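Long-range contact in glycosyl hydrolase, family 8 (Clostridium perfringens, PDB 3REN), which is an alpha-amylase related to glycoside hydrolase family 8, probably hydrolysing alpha-linked glucans such as starch, with an (alpha/alpha)6-barrel fold: residues Thr43-Lys48 / Lys329-Tyr334. Numbering follows the deposited sequence.
Sequences TNYIDK and KTNSVY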
# COMPACT_ATOMS: atom_id res chain seq x y z
N THR A 43 -12.79 -6.80 -2.86
CA THR A 43 -12.59 -5.53 -2.14
C THR A 43 -13.24 -5.53 -0.75
O THR A 43 -12.66 -5.02 0.20
CB THR A 43 -13.14 -4.39 -2.99
OG1 THR A 43 -12.50 -4.45 -4.27
CG2 THR A 43 -12.89 -3.02 -2.31
N ASN A 44 -14.44 -6.09 -0.65
CA ASN A 44 -15.15 -6.28 0.61
C ASN A 44 -15.66 -7.72 0.79
O ASN A 44 -15.79 -8.49 -0.24
CB ASN A 44 -16.36 -5.33 0.67
CG ASN A 44 -15.99 -3.89 0.44
OD1 ASN A 44 -16.38 -3.32 -0.54
ND2 ASN A 44 -15.21 -3.32 1.34
N TYR A 45 -15.99 -8.08 2.04
CA TYR A 45 -16.45 -9.44 2.33
C TYR A 45 -17.83 -9.69 1.71
O TYR A 45 -18.13 -10.80 1.24
CB TYR A 45 -16.45 -9.69 3.85
CG TYR A 45 -17.00 -11.02 4.27
CD1 TYR A 45 -16.32 -12.20 3.98
CD2 TYR A 45 -18.21 -11.10 4.90
CE1 TYR A 45 -16.85 -13.44 4.34
CE2 TYR A 45 -18.75 -12.35 5.28
CZ TYR A 45 -18.05 -13.50 5.00
OH TYR A 45 -18.57 -14.74 5.36
N ILE A 46 -18.64 -8.63 1.67
CA ILE A 46 -20.02 -8.68 1.19
C ILE A 46 -20.09 -7.80 -0.05
O ILE A 46 -19.54 -6.70 -0.06
CB ILE A 46 -20.97 -8.20 2.33
CG1 ILE A 46 -20.88 -9.18 3.52
CG2 ILE A 46 -22.39 -8.00 1.86
CD1 ILE A 46 -21.58 -10.57 3.29
N ASP A 47 -20.76 -8.27 -1.10
CA ASP A 47 -20.77 -7.50 -2.36
C ASP A 47 -21.72 -6.30 -2.26
O ASP A 47 -21.43 -5.22 -2.77
CB ASP A 47 -21.05 -8.40 -3.59
CG ASP A 47 -21.17 -7.61 -4.91
OD1 ASP A 47 -20.16 -7.13 -5.51
OD2 ASP A 47 -22.31 -7.48 -5.38
N LYS A 48 -22.84 -6.48 -1.57
CA LYS A 48 -23.82 -5.41 -1.38
C LYS A 48 -24.27 -5.30 0.05
O LYS A 48 -24.88 -6.25 0.58
CB LYS A 48 -25.06 -5.72 -2.20
CG LYS A 48 -25.04 -5.33 -3.66
CD LYS A 48 -26.50 -5.43 -4.17
CE LYS A 48 -26.71 -4.81 -5.57
NZ LYS A 48 -28.06 -5.16 -6.16
N LYS A 329 -20.27 -7.18 13.60
CA LYS A 329 -21.71 -6.92 13.72
C LYS A 329 -22.38 -6.82 12.38
O LYS A 329 -23.52 -7.21 12.23
CB LYS A 329 -22.00 -5.59 14.44
CG LYS A 329 -21.34 -5.40 15.80
CD LYS A 329 -22.29 -5.69 16.94
CE LYS A 329 -22.10 -4.70 18.10
NZ LYS A 329 -20.75 -4.77 18.75
N THR A 330 -21.67 -6.28 11.40
CA THR A 330 -22.25 -6.00 10.10
C THR A 330 -21.55 -6.79 8.99
O THR A 330 -21.93 -6.66 7.83
CB THR A 330 -22.11 -4.50 9.75
OG1 THR A 330 -20.73 -4.14 9.85
CG2 THR A 330 -22.93 -3.61 10.73
N ASN A 331 -20.53 -7.58 9.33
CA ASN A 331 -19.64 -8.21 8.33
C ASN A 331 -19.03 -7.22 7.34
O ASN A 331 -18.84 -7.55 6.15
CB ASN A 331 -20.32 -9.35 7.59
CG ASN A 331 -20.48 -10.56 8.46
OD1 ASN A 331 -19.79 -10.68 9.48
ND2 ASN A 331 -21.37 -11.47 8.08
N SER A 332 -18.72 -6.03 7.82
CA SER A 332 -18.06 -5.03 7.00
C SER A 332 -16.52 -5.22 7.04
O SER A 332 -15.93 -5.24 8.10
CB SER A 332 -18.44 -3.63 7.51
OG SER A 332 -17.69 -2.66 6.83
N VAL A 333 -15.89 -5.39 5.88
CA VAL A 333 -14.49 -5.80 5.81
C VAL A 333 -13.88 -5.07 4.60
O VAL A 333 -14.55 -4.99 3.58
CB VAL A 333 -14.35 -7.34 5.61
CG1 VAL A 333 -12.89 -7.75 5.27
CG2 VAL A 333 -14.80 -8.12 6.84
N TYR A 334 -12.66 -4.56 4.73
CA TYR A 334 -11.93 -3.96 3.63
C TYR A 334 -10.67 -4.75 3.32
O TYR A 334 -9.81 -4.89 4.19
CB TYR A 334 -11.58 -2.46 3.91
CG TYR A 334 -12.80 -1.61 3.70
CD1 TYR A 334 -13.79 -1.51 4.68
CD2 TYR A 334 -13.03 -0.99 2.46
CE1 TYR A 334 -14.97 -0.78 4.45
CE2 TYR A 334 -14.19 -0.26 2.22
CZ TYR A 334 -15.15 -0.16 3.22
OH TYR A 334 -16.30 0.57 2.96
O HOH W 1 -17.95 -6.53 3.79
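The side-chain amide of Asn44 reaches across to the carbonyl of Val333, with ND2 donating to O over 2.9 Å. The bond is nearly straight (171°), and the acceptor lies in the plane of the donating amide. CG of Asn44 stands beside its own backbone N and anti to the carbonyl carbon (chi1 -54°), which carries the amide toward the other loop. There ND2 also hangs over one face of the Tyr334 ring, 3.3 Å from CE2 and shifted toward the rim, the amide and ring planes being almost perpendicular.

Further along, CB of Tyr45 packs on CB of Val333 at 3.6 Å. The Tyr45 ring runs alongside Asn331, whose backbone O sits at the ring edge, near its plane and 3.8 Å from CD2, while the Asn331 side-chain amide is steeply inclined to the ring. CG1 of Ile46 closes on the same backbone oxygen. One water links the two backbones: it donates to Asn331 O (2.7 Å), accepts from Ile46 N (3.1 Å) and takes a weak bond from Val333 N.

Behind this first shell, His58 NE2 bonds to Tyr45 O and Thr43 OG1 is hydrogen-bonded to Ser59 O, whereas Val320 touches Tyr45 and Asn331, and Leu321 touches Asn331 and Val333. Asn331 and Ser332 form a G1 beta bulge opposite Asp327, and Tyr334 is the N-cap residue of helix 335-346.

A backbone bond between Thr43 and Ser335 adds to the join. With the Val333 carbonyl gripped by an in-plane amide N-H and the water serving both backbones, this surface contact is mainly polar, its apolar part small and centred on Tyr45.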